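Local coordinates for uncharacterized protein (Bacillus cereus, PDB 5F2H), which is of unknown function but, as a member of the alpha/beta-hydrolase superfamily, probably acts as a hydrolase, at residues 136-142 and 172-177; 201-207 and 225-231. One frame throughout, in Å; residues are numbered along the deposited sequence.

Interaction 1. Residues 136-142 and 172-177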
loop_
_atom_site.group_PDB
_atom_site.type_symbol
_atom_site.label_atom_id
_atom_site.label_comp_id
_atom_site.label_asym_id
_atom_site.label_seq_id
_atom_site.Cartn_x
_atom_site.Cartn_y
_atom_site.Cartn_z
HETATM N N MSE B 136 0.420 -8.874 20.706
HETATM C CA MSE B 136 0.894 -9.773 21.758
HETATM C C MSE B 136 -0.182 -10.276 22.678
HETATM O O MSE B 136 -0.762 -9.526 23.460
HETATM C CB MSE B 136 1.898 -9.061 22.675
HETATM C CG MSE B 136 3.033 -8.377 21.928
HETATM SE SE MSE B 136 4.252 -9.804 21.315
HETATM C CE MSE B 136 3.995 -9.216 19.488
ATOM N N HIS B 137 -0.401 -11.578 22.651
ATOM C CA HIS B 137 -1.387 -12.197 23.507
ATOM C C HIS B 137 -1.108 -11.995 24.989
ATOM O O HIS B 137 0.007 -11.658 25.371
ATOM C CB HIS B 137 -1.435 -13.697 23.227
ATOM C CG HIS B 137 -0.197 -14.447 23.627
ATOM N ND1 HIS B 137 -0.046 -15.032 24.867
ATOM C CD2 HIS B 137 0.920 -14.757 22.929
ATOM C CE1 HIS B 137 1.106 -15.674 24.913
ATOM N NE2 HIS B 137 1.718 -15.510 23.755
ATOM N N GLY B 138 -2.131 -12.240 25.806
ATOM C CA GLY B 138 -2.056 -12.134 27.255
ATOM C C GLY B 138 -1.590 -13.427 27.911
ATOM O O GLY B 138 -1.376 -14.416 27.253
ATOM N N ASP B 139 -1.395 -13.436 29.218
ATOM C CA ASP B 139 -0.938 -14.673 29.856
ATOM C C ASP B 139 -2.005 -15.713 29.726
ATOM O O ASP B 139 -3.187 -15.371 29.674
ATOM C CB ASP B 139 -0.556 -14.462 31.326
ATOM C CG ASP B 139 0.747 -13.682 31.481
ATOM O OD1 ASP B 139 1.540 -13.674 30.503
ATOM O OD2 ASP B 139 1.002 -13.127 32.589
ATOM N N GLN B 140 -1.570 -16.964 29.592
ATOM C CA GLN B 140 -2.465 -18.095 29.474
ATOM C C GLN B 140 -3.292 -18.101 28.206
ATOM O O GLN B 140 -4.410 -18.642 28.170
ATOM C CB GLN B 140 -3.366 -18.166 30.697
ATOM C CG GLN B 140 -2.571 -18.351 31.960
ATOM C CD GLN B 140 -3.464 -18.522 33.151
ATOM O OE1 GLN B 140 -3.475 -19.572 33.792
ATOM N NE2 GLN B 140 -4.315 -17.556 33.368
ATOM N N GLU B 141 -2.730 -17.513 27.159
ATOM C CA GLU B 141 -3.395 -17.447 25.889
ATOM C C GLU B 141 -2.517 -18.102 24.831
ATOM O O GLU B 141 -1.653 -18.896 25.152
ATOM C CB GLU B 141 -3.740 -15.994 25.523
ATOM C CG GLU B 141 -4.752 -15.330 26.437
ATOM C CD GLU B 141 -5.196 -13.956 25.930
ATOM O OE1 GLU B 141 -4.816 -13.577 24.801
ATOM O OE2 GLU B 141 -5.982 -13.265 26.632
ATOM N N ASN B 142 -2.804 -17.804 23.567
ATOM C CA ASN B 142 -2.068 -18.344 22.453
ATOM C C ASN B 142 -2.511 -17.603 21.223
ATOM O O ASN B 142 -3.248 -16.616 21.321
ATOM C CB ASN B 142 -2.307 -19.843 22.345
ATOM C CG ASN B 142 -3.763 -20.172 22.267
ATOM O OD1 ASN B 142 -4.512 -19.486 21.584
ATOM N ND2 ASN B 142 -4.171 -21.261 22.915
ATOM N N ASP B 172 -1.563 -25.782 25.464
ATOM C CA ASP B 172 -1.995 -24.621 24.680
ATOM C C ASP B 172 -2.125 -23.286 25.439
ATOM O O ASP B 172 -2.755 -22.367 24.935
ATOM C CB ASP B 172 -3.315 -24.932 23.968
ATOM C CG ASP B 172 -3.235 -26.165 23.096
ATOM O OD1 ASP B 172 -2.134 -26.495 22.607
ATOM O OD2 ASP B 172 -4.290 -26.798 22.881
ATOM N N GLY B 173 -1.555 -23.178 26.636
ATOM C CA GLY B 173 -1.598 -21.932 27.432
ATOM C C GLY B 173 -0.167 -21.400 27.582
ATOM O O GLY B 173 0.696 -22.093 28.093
ATOM N N PHE B 174 0.076 -20.169 27.173
ATOM C CA PHE B 174 1.404 -19.597 27.218
ATOM C C PHE B 174 1.489 -18.271 28.022
ATOM O O PHE B 174 0.516 -17.505 28.061
ATOM C CB PHE B 174 1.849 -19.410 25.767
ATOM C CG PHE B 174 1.846 -20.684 24.954
ATOM C CD1 PHE B 174 2.959 -21.513 24.931
ATOM C CD2 PHE B 174 0.748 -21.039 24.182
ATOM C CE1 PHE B 174 2.967 -22.679 24.177
ATOM C CE2 PHE B 174 0.739 -22.220 23.441
ATOM C CZ PHE B 174 1.856 -23.029 23.431
ATOM N N VAL B 175 2.647 -17.986 28.633
ATOM C CA VAL B 175 2.818 -16.766 29.458
ATOM C C VAL B 175 4.064 -15.951 29.235
ATOM O O VAL B 175 5.084 -16.478 28.777
ATOM C CB VAL B 175 2.856 -17.088 30.966
ATOM C CG1 VAL B 175 1.536 -17.702 31.417
ATOM C CG2 VAL B 175 4.007 -18.021 31.294
ATOM N N TRP B 176 3.991 -14.676 29.644
ATOM C CA TRP B 176 5.115 -13.727 29.526
ATOM C C TRP B 176 5.788 -13.432 30.882
ATOM O O TRP B 176 6.252 -12.321 31.111
ATOM C CB TRP B 176 4.649 -12.413 28.904
ATOM C CG TRP B 176 4.065 -12.574 27.568
ATOM C CD1 TRP B 176 2.734 -12.551 27.231
ATOM C CD2 TRP B 176 4.773 -12.875 26.373
ATOM N NE1 TRP B 176 2.583 -12.775 25.888
ATOM C CE2 TRP B 176 3.818 -12.996 25.338
ATOM C CE3 TRP B 176 6.130 -13.046 26.067
ATOM C CZ2 TRP B 176 4.176 -13.243 24.019
ATOM C CZ3 TRP B 176 6.483 -13.319 24.740
ATOM C CH2 TRP B 176 5.500 -13.406 23.734
ATOM N N ASP B 177 5.853 -14.436 31.761
ATOM C CA ASP B 177 6.460 -14.292 33.091
ATOM C C ASP B 177 7.841 -13.667 33.043
ATOM O O ASP B 177 8.062 -12.579 33.584
ATOM C CB ASP B 177 6.590 -15.653 33.773
ATOM C CG ASP B 177 5.277 -16.243 34.177
ATOM O OD1 ASP B 177 4.247 -15.518 34.201
ATOM O OD2 ASP B 177 5.311 -17.433 34.548
#
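Trp176 lies obliquely against His137, its NE1 over one face of the imidazole near the rim, with NE1 and His137 CE1 3.4 Å apart and the planes at 38°. The setting is the loop that leaves strand 131-136 of the alpha/beta-hydrolase sheet: a type II turn from Gly138 to Glu141 that ends in a G1 beta bulge, where Gln140 and Glu141 together face Phe174 of strand 173-174. The indole side is the tightly packed part. Trp176 NE1 donates to His137 O (2.9 Å), approaching from above the carbonyl plane, and the selenium of Met136 adds a slanting Met-aromatic contact to the benzo ring, 5.1 Å from its centroid. His137 CG sits between its own backbone N and carbonyl carbon (chi1 67°), a position from which ND1 reaches Gly138 O while NE2 meets Ser165 N weakly. ND1 thus fixes the ring's rotation, with a weaker hold at NE2. At the bulge, Phe174 N bonds to Glu141 O at 2.9 Å, and Phe174 O receives two weak bonds, from Gln140 N and Glu141 N. The outer side is looser. The Gln140 side chain only brushes Val175 CG1, through CG, Asp172 is exposed, though Gln46 and Asn43 of the second subunit pack on Gln140 and Asp172, and Asp139 OD2 lies 4.3 Å from Asp177 OD1, a like-charged pair. Asn142 ND2 fastens the far end to Asp172 O (2.7 Å), while its OD1 caps the following helix at Ile145 N. Asp139 OD1 takes the backbone N-H of Trp176 on its syn side, tilted out of the carboxylate plane, at 2.8 Å and nearly straight (171°).

Interaction 2. Residues 201-207 and 225-231; sequences SVIIGGF and VDGFIFM
Ile203 and Ile229 meet on a slant, CG2 of the first 3.8 Å from CD1 of the second, because the residue directly across from each is a glycine: Gly227 beside Ile203, Gly205 beside Ile229. Bulk and hollow therefore alternate on this face of the sheet, and each isoleucine leans past a bare backbone; Ile311 of helix 300-313 packs on both. Farther along the same face, Phe207 and Met231 run alongside each other in the same direction, and Met231 CG fits in at the edge of the phenyl ring, 3.5 Å from Phe207 CD1. The two strands are the parallel neighbours of a beta-alpha-beta crossover in the alpha/beta-hydrolase sheet, joined through helix 209-219. That helix covers the opposite face, where Phe230 is the bump and Gly206 the hollow: with CG anti to its carbonyl carbon (chi1 -54°), Phe230 brings the ring edge to Gly206, CD1 4.1 Å from Gly206 N, and Ala211 and Ala214 pack against it. Phe228 turns its ring away from the neighbouring strand, with CD2 over a face of Phe230, and only its CB stays near Ile204 CG2 (4.2 Å). Ile204 CG2 also meets Val225 CG2, 3.9 Å away, which in turn reaches Val202 CG1. Between the faces the backbones are joined from Ile204 O to Ile229 N (3.0 Å) and from Gly206 O to Met231 N. At the start of the pair, Asp226 N bonds to Val202 O (2.7 Å), while the Asp226 carboxylate lies beside Ser201, whose OG bonds instead to Tyr158.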
loop_
_atom_site.group_PDB
_atom_site.type_symbol
_atom_site.label_atom_id
_atom_site.label_comp_id
_atom_site.label_asym_id
_atom_site.label_seq_id
_atom_site.Cartn_x
_atom_site.Cartn_y
_atom_site.Cartn_z
ATOM N N SER B 201 5.817 1.235 7.708
ATOM C CA SER B 201 5.169 1.450 9.000
ATOM C C SER B 201 5.090 0.203 9.872
ATOM O O SER B 201 4.847 -0.892 9.370
ATOM C CB SER B 201 3.755 2.005 8.789
ATOM O OG SER B 201 3.089 2.210 10.030
ATOM N N VAL B 202 5.279 0.383 11.185
ATOM C CA VAL B 202 5.201 -0.722 12.158
ATOM C C VAL B 202 4.490 -0.286 13.455
ATOM O O VAL B 202 4.887 0.674 14.109
ATOM C CB VAL B 202 6.582 -1.281 12.515
ATOM C CG1 VAL B 202 6.448 -2.426 13.508
ATOM C CG2 VAL B 202 7.301 -1.748 11.263
ATOM N N ILE B 203 3.429 -0.996 13.810
ATOM C CA ILE B 203 2.662 -0.707 15.006
ATOM C C ILE B 203 2.643 -1.966 15.842
ATOM O O ILE B 203 2.378 -3.043 15.301
ATOM C CB ILE B 203 1.196 -0.373 14.648
ATOM C CG1 ILE B 203 1.133 0.864 13.743
ATOM C CG2 ILE B 203 0.359 -0.185 15.912
ATOM C CD1 ILE B 203 -0.269 1.261 13.319
ATOM N N ILE B 204 2.894 -1.857 17.144
ATOM C CA ILE B 204 2.839 -3.046 17.983
ATOM C C ILE B 204 1.717 -2.893 18.991
ATOM O O ILE B 204 1.550 -1.846 19.584
ATOM C CB ILE B 204 4.157 -3.418 18.663
ATOM C CG1 ILE B 204 3.989 -4.755 19.386
ATOM C CG2 ILE B 204 4.588 -2.331 19.632
ATOM C CD1 ILE B 204 5.269 -5.349 19.916
ATOM N N GLY B 205 0.897 -3.931 19.099
ATOM C CA GLY B 205 -0.229 -3.959 20.003
ATOM C C GLY B 205 -0.066 -5.106 20.975
ATOM O O GLY B 205 0.712 -6.049 20.734
ATOM N N GLY B 206 -0.818 -5.054 22.074
ATOM C CA GLY B 206 -0.763 -6.115 23.084
ATOM C C GLY B 206 -1.922 -6.034 24.059
ATOM O O GLY B 206 -2.606 -5.006 24.132
ATOM N N PHE B 207 -2.094 -7.099 24.834
ATOM C CA PHE B 207 -3.147 -7.212 25.826
ATOM C C PHE B 207 -2.498 -7.697 27.143
ATOM O O PHE B 207 -1.811 -8.721 27.144
ATOM C CB PHE B 207 -4.214 -8.194 25.262
ATOM C CG PHE B 207 -5.324 -8.505 26.205
ATOM C CD1 PHE B 207 -6.369 -7.614 26.381
ATOM C CD2 PHE B 207 -5.313 -9.665 26.937
ATOM C CE1 PHE B 207 -7.361 -7.853 27.309
ATOM C CE2 PHE B 207 -6.330 -9.937 27.841
ATOM C CZ PHE B 207 -7.355 -9.031 28.029
ATOM N N VAL B 225 9.309 1.034 16.154
ATOM C CA VAL B 225 7.866 1.127 15.997
ATOM C C VAL B 225 7.373 2.548 15.822
ATOM O O VAL B 225 7.887 3.467 16.424
ATOM C CB VAL B 225 7.208 0.531 17.251
ATOM C CG1 VAL B 225 5.777 0.949 17.420
ATOM C CG2 VAL B 225 7.327 -0.977 17.248
ATOM N N ASP B 226 6.355 2.718 14.993
ATOM C CA ASP B 226 5.761 4.030 14.742
ATOM C C ASP B 226 4.683 4.375 15.765
ATOM O O ASP B 226 4.364 5.536 15.950
ATOM C CB ASP B 226 5.181 4.104 13.325
ATOM C CG ASP B 226 6.249 3.956 12.249
ATOM O OD1 ASP B 226 7.381 3.518 12.569
ATOM O OD2 ASP B 226 5.947 4.264 11.073
ATOM N N GLY B 227 4.061 3.364 16.362
ATOM C CA GLY B 227 3.025 3.582 17.369
ATOM C C GLY B 227 2.731 2.312 18.136
ATOM O O GLY B 227 3.223 1.258 17.787
ATOM N N PHE B 228 1.929 2.389 19.187
ATOM C CA PHE B 228 1.621 1.183 19.952
ATOM C C PHE B 228 0.189 1.261 20.437
ATOM O O PHE B 228 -0.280 2.328 20.849
ATOM C CB PHE B 228 2.585 1.022 21.128
ATOM C CG PHE B 228 2.460 2.101 22.159
ATOM C CD1 PHE B 228 3.097 3.312 21.997
ATOM C CD2 PHE B 228 1.706 1.902 23.282
ATOM C CE1 PHE B 228 3.001 4.310 22.962
ATOM C CE2 PHE B 228 1.600 2.892 24.256
ATOM C CZ PHE B 228 2.250 4.101 24.098
ATOM N N ILE B 229 -0.479 0.120 20.455
ATOM C CA ILE B 229 -1.888 0.075 20.865
ATOM C C ILE B 229 -2.126 -0.926 21.987
ATOM O O ILE B 229 -2.308 -2.112 21.718
ATOM C CB ILE B 229 -2.776 -0.311 19.658
ATOM C CG1 ILE B 229 -2.478 0.589 18.451
ATOM C CG2 ILE B 229 -4.251 -0.229 20.025
ATOM C CD1 ILE B 229 -3.224 0.189 17.207
ATOM N N PHE B 230 -2.175 -0.456 23.234
ATOM C CA PHE B 230 -2.372 -1.369 24.347
ATOM C C PHE B 230 -3.788 -1.462 24.860
ATOM O O PHE B 230 -4.516 -0.473 24.904
ATOM C CB PHE B 230 -1.456 -1.045 25.507
ATOM C CG PHE B 230 -0.006 -0.982 25.137
ATOM C CD1 PHE B 230 0.559 -1.932 24.294
ATOM C CD2 PHE B 230 0.845 -0.135 25.840
ATOM C CE1 PHE B 230 1.924 -1.917 24.027
ATOM C CE2 PHE B 230 2.200 -0.125 25.590
ATOM C CZ PHE B 230 2.741 -1.009 24.676
HETATM N N MSE B 231 -4.162 -2.676 25.252
HETATM C CA MSE B 231 -5.496 -2.969 25.770
HETATM C C MSE B 231 -5.272 -3.527 27.138
HETATM O O MSE B 231 -4.583 -4.548 27.307
HETATM C CB MSE B 231 -6.165 -3.993 24.848
HETATM C CG MSE B 231 -7.528 -4.483 25.338
HETATM SE SE MSE B 231 -8.912 -3.079 25.216
HETATM C CE MSE B 231 -9.272 -2.969 27.158
#

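How the interactions relate
Interactions 1 and 2 have centres about 18 Å apart, yet they meet where strand 131-136 runs beside strand 202-207. Met136 N lies 2.8 Å from Gly205 O and Met136 O lies 3.1 Å from Phe207 N, probable hydrogen bonds that continue the parallel sheet between the contacts. Just beyond the strand ends, Glu141 OE2 packs 3.6 Å from Phe207 CE2, so the turn of interaction 1 touches interaction 2. Gly206 opens a GxSxG pattern consistent with a nucleophile elbow. The side chain of Asp139 is about 4 Å from a bound Tris, probably from the crystallisation liquor, which may still mark a pocket; Asp139 and Trp176 both touch Ala209 within that pattern.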